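Local atomic coordinates of sterol regulatory element-binding protein cleavage-activating protein (Schizosaccharomyces pombe, PDB entry 4YHC), a protein that escorts Sre1, being required for its processing when sterol or oxygen is low, and is represented here by its WD40 domain. Residues E350-E354 with F365-R369; E406-V412 with S426-S432; K298-Y302 with E354-S358. The protein carries 9 engineered substitutions. All blocks are in the same frame, centred on the assembly; numbering follows the deposited sequence.

Contact 1: residues E350-E354 with F365-R369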
loop_
_atom_site.group_PDB
_atom_site.type_symbol
_atom_site.label_atom_id
_atom_site.label_comp_id
_atom_site.label_asym_id
_atom_site.label_seq_id
_atom_site.Cartn_x
_atom_site.Cartn_y
_atom_site.Cartn_z
ATOM N N GLU A 350 7.434 -15.855 11.955
ATOM C CA GLU A 350 8.787 -15.857 12.565
ATOM C C GLU A 350 9.631 -14.707 12.039
ATOM O O GLU A 350 9.517 -14.283 10.884
ATOM C CB GLU A 350 9.520 -17.191 12.361
ATOM C CG GLU A 350 9.896 -17.503 10.918
ATOM C CD GLU A 350 10.674 -18.817 10.806
ATOM O OE1 GLU A 350 11.284 -19.229 11.819
ATOM O OE2 GLU A 350 10.692 -19.437 9.717
ATOM N N ASP A 351 10.440 -14.165 12.925
ATOM C CA ASP A 351 11.251 -12.999 12.626
ATOM C C ASP A 351 12.134 -13.189 11.392
ATOM O O ASP A 351 12.394 -12.244 10.626
ATOM C CB ASP A 351 12.142 -12.694 13.836
ATOM C CG ASP A 351 11.988 -11.280 14.294
ATOM O OD1 ASP A 351 12.688 -10.413 13.710
ATOM O OD2 ASP A 351 11.151 -11.035 15.205
ATOM N N ALA A 352 12.563 -14.433 11.184
ATOM C CA ALA A 352 13.471 -14.736 10.112
ATOM C C ALA A 352 12.838 -14.350 8.767
ATOM O O ALA A 352 13.583 -14.014 7.852
ATOM C CB ALA A 352 13.865 -16.214 10.124
ATOM N N SER A 353 11.503 -14.399 8.637
ATOM C CA SER A 353 10.864 -14.109 7.338
ATOM C C SER A 353 10.579 -12.651 7.111
ATOM O O SER A 353 10.043 -11.995 7.933
ATOM C CB SER A 353 9.551 -14.889 7.152
ATOM O OG SER A 353 9.763 -16.206 6.796
ATOM N N GLU A 354 10.752 -12.200 5.889
ATOM C CA GLU A 354 10.098 -11.023 5.470
ATOM C C GLU A 354 8.758 -11.498 4.902
ATOM O O GLU A 354 8.732 -12.320 3.967
ATOM C CB GLU A 354 10.911 -10.316 4.399
ATOM C CG GLU A 354 10.291 -9.108 3.738
ATOM C CD GLU A 354 10.058 -7.874 4.642
ATOM O OE1 GLU A 354 10.432 -7.904 5.865
ATOM O OE2 GLU A 354 9.463 -6.873 4.116
ATOM N N PHE A 365 2.573 -13.886 1.726
ATOM C CA PHE A 365 3.761 -14.458 1.117
ATOM C C PHE A 365 4.946 -14.071 1.917
ATOM O O PHE A 365 4.996 -12.988 2.506
ATOM C CB PHE A 365 3.948 -13.969 -0.308
ATOM C CG PHE A 365 2.761 -14.290 -1.240
ATOM C CD1 PHE A 365 2.679 -15.533 -1.881
ATOM C CD2 PHE A 365 1.775 -13.372 -1.478
ATOM C CE1 PHE A 365 1.623 -15.854 -2.748
ATOM C CE2 PHE A 365 0.700 -13.687 -2.352
ATOM C CZ PHE A 365 0.615 -14.926 -2.968
ATOM N N GLY A 366 5.957 -14.914 1.871
ATOM C CA GLY A 366 7.156 -14.617 2.575
ATOM C C GLY A 366 8.384 -15.269 2.036
ATOM O O GLY A 366 8.277 -16.232 1.287
ATOM N N MET A 367 9.572 -14.771 2.466
ATOM C CA MET A 367 10.846 -15.348 2.101
ATOM C C MET A 367 11.810 -15.306 3.306
ATOM O O MET A 367 11.893 -14.281 3.988
ATOM C CB MET A 367 11.487 -14.558 0.963
ATOM C CG MET A 367 10.811 -14.711 -0.378
ATOM S SD MET A 367 11.810 -14.100 -1.767
ATOM C CE MET A 367 13.143 -15.295 -1.826
ATOM N N ARG A 368 12.570 -16.368 3.511
ATOM C CA ARG A 368 13.694 -16.385 4.519
ATOM C C ARG A 368 14.907 -17.104 3.972
ATOM O O ARG A 368 14.748 -18.104 3.247
ATOM C CB ARG A 368 13.345 -17.082 5.823
ATOM C CG ARG A 368 12.497 -18.307 5.698
ATOM C CD ARG A 368 12.134 -18.819 7.082
ATOM N NE ARG A 368 13.246 -19.467 7.703
ATOM C CZ ARG A 368 13.414 -20.783 7.754
ATOM N NH1 ARG A 368 12.514 -21.633 7.243
ATOM N NH2 ARG A 368 14.496 -21.248 8.340
ATOM N N ARG A 369 16.084 -16.577 4.277
ATOM C CA ARG A 369 17.309 -17.259 3.901
ATOM C C ARG A 369 17.563 -18.311 4.989
ATOM O O ARG A 369 17.801 -17.930 6.079
ATOM C CB ARG A 369 18.491 -16.284 3.731
ATOM C CG ARG A 369 19.726 -16.981 3.112
ATOM C CD ARG A 369 21.049 -16.298 3.315
ATOM N NE ARG A 369 20.887 -14.884 3.285
ATOM C CZ ARG A 369 20.842 -14.121 4.352
ATOM N NH1 ARG A 369 21.006 -14.643 5.565
ATOM N NH2 ARG A 369 20.634 -12.824 4.203
HETATM O O HOH W 1 16.126 -14.247 6.204
#

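Contact 2: residues E406-V412 with S426-S432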
loop_
_atom_site.group_PDB
_atom_site.type_symbol
_atom_site.label_atom_id
_atom_site.label_comp_id
_atom_site.label_asym_id
_atom_site.label_seq_id
_atom_site.Cartn_x
_atom_site.Cartn_y
_atom_site.Cartn_z
ATOM N N GLU A 406 28.897 -17.449 -3.020
ATOM C CA GLU A 406 28.241 -18.380 -2.119
ATOM C C GLU A 406 26.892 -18.882 -2.603
ATOM O O GLU A 406 26.175 -18.223 -3.372
ATOM C CB GLU A 406 28.111 -17.782 -0.706
ATOM C CG GLU A 406 27.359 -16.477 -0.623
ATOM C CD GLU A 406 27.222 -15.987 0.815
ATOM O OE1 GLU A 406 26.276 -16.431 1.514
ATOM O OE2 GLU A 406 28.065 -15.158 1.250
ATOM N N THR A 407 26.569 -20.052 -2.079
ATOM C CA THR A 407 25.371 -20.767 -2.367
ATOM C C THR A 407 24.432 -20.555 -1.160
ATOM O O THR A 407 24.867 -20.651 -0.021
ATOM C CB THR A 407 25.700 -22.267 -2.583
ATOM O OG1 THR A 407 26.400 -22.407 -3.830
ATOM C CG2 THR A 407 24.485 -23.082 -2.602
ATOM N N GLN A 408 23.174 -20.210 -1.435
ATOM C CA GLN A 408 22.196 -19.919 -0.407
ATOM C C GLN A 408 20.959 -20.738 -0.623
ATOM O O GLN A 408 20.540 -20.965 -1.766
ATOM C CB GLN A 408 21.806 -18.431 -0.455
ATOM C CG GLN A 408 22.911 -17.446 -0.148
ATOM C CD GLN A 408 22.594 -16.011 -0.584
ATOM O OE1 GLN A 408 21.568 -15.728 -1.215
ATOM N NE2 GLN A 408 23.515 -15.115 -0.308
ATOM N N VAL A 409 20.342 -21.187 0.449
ATOM C CA VAL A 409 19.098 -21.854 0.351
ATOM C C VAL A 409 18.081 -20.888 0.938
ATOM O O VAL A 409 18.286 -20.415 2.082
ATOM C CB VAL A 409 19.035 -23.142 1.161
ATOM C CG1 VAL A 409 17.693 -23.771 0.974
ATOM C CG2 VAL A 409 20.108 -24.147 0.681
ATOM N N TRP A 410 17.019 -20.619 0.180
ATOM C CA TRP A 410 15.872 -19.766 0.656
ATOM C C TRP A 410 14.621 -20.584 0.766
ATOM O O TRP A 410 14.465 -21.651 0.077
ATOM C CB TRP A 410 15.666 -18.621 -0.309
ATOM C CG TRP A 410 16.788 -17.668 -0.383
ATOM C CD1 TRP A 410 17.968 -17.843 -1.020
ATOM C CD2 TRP A 410 16.828 -16.344 0.188
ATOM N NE1 TRP A 410 18.782 -16.717 -0.833
ATOM C CE2 TRP A 410 18.064 -15.765 -0.161
ATOM C CE3 TRP A 410 15.909 -15.578 0.916
ATOM C CZ2 TRP A 410 18.445 -14.502 0.259
ATOM C CZ3 TRP A 410 16.268 -14.263 1.302
ATOM C CH2 TRP A 410 17.539 -13.758 0.988
ATOM N N GLU A 411 13.730 -20.191 1.666
ATOM C CA GLU A 411 12.424 -20.757 1.710
ATOM C C GLU A 411 11.475 -19.618 1.235
ATOM O O GLU A 411 11.561 -18.482 1.718
ATOM C CB GLU A 411 12.044 -21.273 3.084
ATOM C CG GLU A 411 10.607 -21.793 3.121
ATOM C CD GLU A 411 9.982 -21.846 4.501
ATOM O OE1 GLU A 411 10.480 -21.184 5.448
ATOM O OE2 GLU A 411 8.933 -22.530 4.630
ATOM N N VAL A 412 10.714 -19.912 0.192
ATOM C CA VAL A 412 9.618 -19.057 -0.318
ATOM C C VAL A 412 8.319 -19.662 0.076
ATOM O O VAL A 412 8.059 -20.857 -0.185
ATOM C CB VAL A 412 9.655 -18.967 -1.822
ATOM C CG1 VAL A 412 8.802 -17.809 -2.307
ATOM C CG2 VAL A 412 11.075 -18.789 -2.248
ATOM N N SER A 426 11.543 -24.601 -1.500
ATOM C CA SER A 426 12.959 -24.407 -1.218
ATOM C C SER A 426 13.647 -23.879 -2.499
ATOM O O SER A 426 13.435 -24.410 -3.603
ATOM C CB SER A 426 13.512 -25.779 -0.738
ATOM O OG SER A 426 14.845 -25.674 -0.317
ATOM N N LEU A 427 14.439 -22.828 -2.375
ATOM C CA LEU A 427 15.022 -22.164 -3.532
ATOM C C LEU A 427 16.492 -22.089 -3.261
ATOM O O LEU A 427 16.933 -21.344 -2.356
ATOM C CB LEU A 427 14.460 -20.761 -3.698
ATOM C CG LEU A 427 14.907 -20.020 -4.951
ATOM C CD1 LEU A 427 14.168 -18.677 -5.087
ATOM C CD2 LEU A 427 16.358 -19.716 -4.947
ATOM N N LYS A 428 17.282 -22.853 -4.017
ATOM C CA LYS A 428 18.736 -22.812 -3.845
ATOM C C LYS A 428 19.367 -21.939 -4.904
ATOM O O LYS A 428 19.139 -22.166 -6.086
ATOM C CB LYS A 428 19.331 -24.217 -3.930
ATOM C CG LYS A 428 20.828 -24.196 -3.810
ATOM C CD LYS A 428 21.481 -25.531 -4.193
ATOM C CE LYS A 428 21.571 -26.541 -3.051
ATOM N NZ LYS A 428 22.817 -27.399 -3.156
ATOM N N MET A 429 20.177 -20.977 -4.491
ATOM C CA MET A 429 20.824 -20.027 -5.397
ATOM C C MET A 429 22.335 -20.295 -5.395
ATOM O O MET A 429 23.020 -20.133 -4.342
ATOM C CB MET A 429 20.604 -18.569 -4.945
ATOM C CG MET A 429 19.131 -18.100 -4.916
ATOM S SD MET A 429 19.044 -16.323 -4.509
ATOM C CE MET A 429 17.297 -16.012 -4.474
ATOM N N TYR A 430 22.829 -20.718 -6.553
ATOM C CA TYR A 430 24.238 -21.086 -6.705
ATOM C C TYR A 430 25.007 -19.868 -7.123
ATOM O O TYR A 430 24.674 -19.245 -8.092
ATOM C CB TYR A 430 24.401 -22.182 -7.760
ATOM C CG TYR A 430 25.814 -22.637 -7.790
ATOM C CD1 TYR A 430 26.289 -23.497 -6.817
ATOM C CD2 TYR A 430 26.700 -22.142 -8.721
ATOM C CE1 TYR A 430 27.603 -23.911 -6.816
ATOM C CE2 TYR A 430 28.027 -22.548 -8.738
ATOM C CZ TYR A 430 28.468 -23.437 -7.782
ATOM O OH TYR A 430 29.774 -23.841 -7.768
ATOM N N ASN A 431 26.009 -19.505 -6.352
ATOM C CA ASN A 431 26.724 -18.251 -6.571
ATOM C C ASN A 431 25.833 -16.976 -6.500
ATOM O O ASN A 431 25.872 -16.064 -7.383
ATOM C CB ASN A 431 27.487 -18.273 -7.867
ATOM C CG ASN A 431 28.683 -17.373 -7.799
ATOM O OD1 ASN A 431 29.182 -17.090 -6.698
ATOM N ND2 ASN A 431 29.142 -16.891 -8.945
ATOM N N SER A 432 24.998 -16.974 -5.469
ATOM C CA SER A 432 24.102 -15.841 -5.229
ATOM C C SER A 432 24.841 -14.506 -5.152
ATOM O O SER A 432 25.842 -14.374 -4.480
ATOM C CB SER A 432 23.309 -16.047 -3.945
ATOM O OG SER A 432 22.480 -14.907 -3.675
#

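Contact 3: residues K298-Y302 with E354-S358. Engineered in segment 354-358: Ser355 (natural residue Cys).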
loop_
_atom_site.group_PDB
_atom_site.type_symbol
_atom_site.label_atom_id
_atom_site.label_comp_id
_atom_site.label_asym_id
_atom_site.label_seq_id
_atom_site.Cartn_x
_atom_site.Cartn_y
_atom_site.Cartn_z
ATOM N N LYS A 298 6.542 -9.377 16.992
ATOM C CA LYS A 298 6.256 -10.338 15.912
ATOM C C LYS A 298 5.274 -9.705 14.900
ATOM O O LYS A 298 4.413 -8.943 15.256
ATOM C CB LYS A 298 5.617 -11.618 16.431
ATOM C CG LYS A 298 6.504 -12.424 17.373
ATOM C CD LYS A 298 7.592 -13.155 16.636
ATOM C CE LYS A 298 8.287 -14.185 17.531
ATOM N NZ LYS A 298 9.435 -13.518 18.185
ATOM N N VAL A 299 5.376 -10.104 13.642
ATOM C CA VAL A 299 4.353 -9.684 12.633
ATOM C C VAL A 299 3.163 -10.648 12.687
ATOM O O VAL A 299 3.288 -11.846 12.624
ATOM C CB VAL A 299 4.976 -9.540 11.237
ATOM C CG1 VAL A 299 3.917 -9.129 10.134
ATOM C CG2 VAL A 299 6.129 -8.544 11.300
ATOM N N LEU A 300 1.994 -10.075 12.792
ATOM C CA LEU A 300 0.757 -10.807 12.863
ATOM C C LEU A 300 -0.268 -10.435 11.751
ATOM O O LEU A 300 -0.353 -9.317 11.331
ATOM C CB LEU A 300 0.108 -10.603 14.218
ATOM C CG LEU A 300 0.494 -11.274 15.534
ATOM C CD1 LEU A 300 0.024 -12.691 15.564
ATOM C CD2 LEU A 300 1.963 -11.238 15.768
ATOM N N TYR A 301 -1.040 -11.425 11.354
ATOM C CA TYR A 301 -2.121 -11.289 10.352
ATOM C C TYR A 301 -3.400 -11.800 10.955
ATOM O O TYR A 301 -3.463 -12.930 11.429
ATOM C CB TYR A 301 -1.784 -12.051 9.084
ATOM C CG TYR A 301 -0.562 -11.519 8.399
ATOM C CD1 TYR A 301 0.712 -11.936 8.777
ATOM C CD2 TYR A 301 -0.696 -10.610 7.338
ATOM C CE1 TYR A 301 1.844 -11.449 8.140
ATOM C CE2 TYR A 301 0.413 -10.112 6.706
ATOM C CZ TYR A 301 1.688 -10.552 7.085
ATOM O OH TYR A 301 2.748 -9.991 6.483
ATOM N N TYR A 302 -4.374 -10.901 11.090
ATOM C CA TYR A 302 -5.686 -11.266 11.544
ATOM C C TYR A 302 -6.606 -11.222 10.333
ATOM O O TYR A 302 -6.621 -10.194 9.583
ATOM C CB TYR A 302 -6.172 -10.265 12.571
ATOM C CG TYR A 302 -5.682 -10.458 13.972
ATOM C CD1 TYR A 302 -4.339 -10.574 14.251
ATOM C CD2 TYR A 302 -6.578 -10.463 15.034
ATOM C CE1 TYR A 302 -3.880 -10.702 15.553
ATOM C CE2 TYR A 302 -6.137 -10.619 16.353
ATOM C CZ TYR A 302 -4.787 -10.732 16.590
ATOM O OH TYR A 302 -4.379 -10.803 17.851
ATOM N N GLU A 354 10.752 -12.200 5.889
ATOM C CA GLU A 354 10.098 -11.023 5.470
ATOM C C GLU A 354 8.758 -11.498 4.902
ATOM O O GLU A 354 8.732 -12.320 3.967
ATOM C CB GLU A 354 10.911 -10.316 4.399
ATOM C CG GLU A 354 10.291 -9.108 3.738
ATOM C CD GLU A 354 10.058 -7.874 4.642
ATOM O OE1 GLU A 354 10.432 -7.904 5.865
ATOM O OE2 GLU A 354 9.463 -6.873 4.116
ATOM N N SER A 355 7.661 -10.905 5.343
ATOM C CA SER A 355 6.357 -11.279 4.830
ATOM C C SER A 355 5.504 -10.093 4.446
ATOM O O SER A 355 5.700 -9.007 4.954
ATOM C CB SER A 355 5.612 -12.078 5.880
ATOM O OG SER A 355 5.151 -11.293 6.926
ATOM N N VAL A 356 4.486 -10.331 3.627
ATOM C CA VAL A 356 3.621 -9.299 3.176
ATOM C C VAL A 356 2.341 -9.932 2.610
ATOM O O VAL A 356 2.369 -10.984 1.979
ATOM C CB VAL A 356 4.307 -8.408 2.148
ATOM C CG1 VAL A 356 4.962 -9.217 1.009
ATOM C CG2 VAL A 356 3.383 -7.336 1.564
ATOM N N MET A 357 1.210 -9.318 2.883
ATOM C CA MET A 357 -0.058 -9.817 2.312
ATOM C C MET A 357 -0.421 -9.176 0.978
ATOM O O MET A 357 -0.052 -8.030 0.689
ATOM C CB MET A 357 -1.198 -9.697 3.293
ATOM C CG MET A 357 -1.670 -8.306 3.633
ATOM S SD MET A 357 -2.951 -8.398 4.939
ATOM C CE MET A 357 -3.324 -6.722 5.104
ATOM N N SER A 358 -1.161 -9.909 0.201
ATOM C CA SER A 358 -1.696 -9.399 -1.037
ATOM C C SER A 358 -2.650 -8.238 -0.826
ATOM O O SER A 358 -3.127 -8.002 0.306
ATOM C CB SER A 358 -2.381 -10.527 -1.787
ATOM O OG SER A 358 -3.489 -10.985 -1.065
#

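Contact 1: residues E350-E354 with F365-R369
In this WD40 beta-propeller, residues 350-354 form the connection that leaves strand 344-349 of one blade and enters strand 354-357, an edge strand of the next; residues 365-369 lie on the neighbouring antiparallel strand 363-374. A type I turn runs from Glu350 to Ser353 and is closed by Ser353 N bonding to Glu350 O at 3.0 Å. Glu350 reaches over one face of the Arg368 guanidinium, OE2 lying 3.3 Å from Arg368 NE. The oxygen sits well out of the guanidinium plane, so this salt bridge rests on charge alone; Arg368 NH1 makes a second salt bridge with Glu411 of the neighbouring strand 406-416. Ala352 packs its methyl near the same group, CB to Arg368 NE 4.1 Å, and its carbonyl is tied to the strand by a water that donates to Ala352 O and accepts from Arg369 N, each at 3.0 Å. Ser353 approaches the strand through its backbone: its CA makes a C-H...O contact of 3.5 Å with Met367 O, while its hydroxyl bonds to Trp413. At Glu354 regular sheet pairing begins, an antiparallel hydrogen-bonded pair with Met367. The Glu354 carboxylate turns off to Ser441, and the Met367 side chain packs on Ile451 and Leu453 of strand 448-453, in the adjoining blade. A CB on Gly366 would point toward residues 350-354 and lie tight against Glu354 O; as it is, Gly366 CA makes a CA-H...O contact of 3.1 Å with that oxygen. Two bonds fasten the pair, Glu354 N to Met367 O and Met367 N to Glu354 O, both 3.0 Å.

Contact 2: residues E406-V412 with S426-S432
Strands 406-416 and 421-432 form a beta hairpin at one side of a WD40 propeller blade; the first of these segments falls in the predicted fifth WD repeat. The axes of segments 406-412 and 426-429 pass 4.5 Å apart at 156°. On the face carrying Gln408, Trp410, Leu427 and Met429, the indole is the main bump. Met429 lays its extended side chain along the indole: CE, over the ring face, makes a CH-pi contact 4.1 Å from the centroid of the Trp410 five-membered ring, 20° off the ring normal, while SD, 4.3 Å from that centroid and oblique at 44°, makes the Met-aromatic contact. Next to it, Leu427 CB sits 4.2 Å from both Trp410 CB and Val412 CG2, and Phe20 and Ile22 of strand 20-24 cover Val412 from the adjoining blade. The opposite face is shallower: Val409 CG1 settles 3.7 Å from Ser426 OG, and Thr407 CG2 rests 4.0 Å from Lys428 CG. The strands are joined by hydrogen-bonded pairs at Gln408-Met429 and Trp410-Leu427, the shortest bond being Trp410 N to Leu427 O at 2.6 Å. Beyond Met429 a type II turn to Ser432 swings the chain around a corner and brings the Ser432 hydroxyl back over the strand. There the Gln408 amide fills the gap between serine and indole: its OE1 accepts from Ser432 OG at 2.7 Å and from Trp410 NE1 at 3.0 Å.

Contact 3: residues K298-Y302 with E354-S358
Between residues 298-302 and 354-358 the contact is made through side chains reaching across, for the axes of strands 299-302 and 354-357 are 9.1 Å apart and run 22° from parallel, too far for backbone pairing. Ser355, an engineered residue standing where the natural sequence has Cys, points its CB toward strand 299-302. Its hydroxyl lies at the edge of the Tyr301 ring and hydrogen-bonds to the tyrosine hydroxyl, Ser355 OG to Tyr301 OH 2.8 Å; Val299 CG1 comes to 4.1 Å from the same Ser355 OG. Val356 turns its own side chain away, yet its backbone passes close to the tip of the tyrosine, with Val356 N 3.4 Å from Tyr301 OH at an angle too poor for bonding. This is face-to-face packing of neighbouring blades in a WD40 beta-propeller: strand 299-304 belongs to one sheet, bonded on one side to 281-292 and on the other to 344-349, while strand 354-357 is an edge strand of the following one. Tyr301 bridges the gap, which explains why it supplies most of the surface covered on its side. Met357 again points toward the first strand and flanks the ring, its CB 3.8 Å from Tyr301 CE2. Its extended side chain continues alongside, touching Ser288 of strand 281-292, and its SD lies at the ring edge, 5.2 Å from the centroid of Tyr301, a Met-aromatic contact.

Strand 6-8, near the N terminus, pairs with late strand 421-432 at the sheet's outer edge. Residues 298-302 come next, in the third strand of one blade. Once that blade is built, contact 3 closes a loop of 51 residues by setting the next blade's edge strand against it. Contact 1 opens at residue 350, inside that span, and closes a 10-residue loop beyond it, so the two overlap and share Glu354; strand 354-357 thus faces one blade and pairs within its own, where Phe365 N lies 2.9 Å from Val356 O. Contact 2 follows in series, its hairpin closing 13 residues, and meets contact 1 where Arg368 NH1 and Glu411 OE1 pair at 2.7 Å.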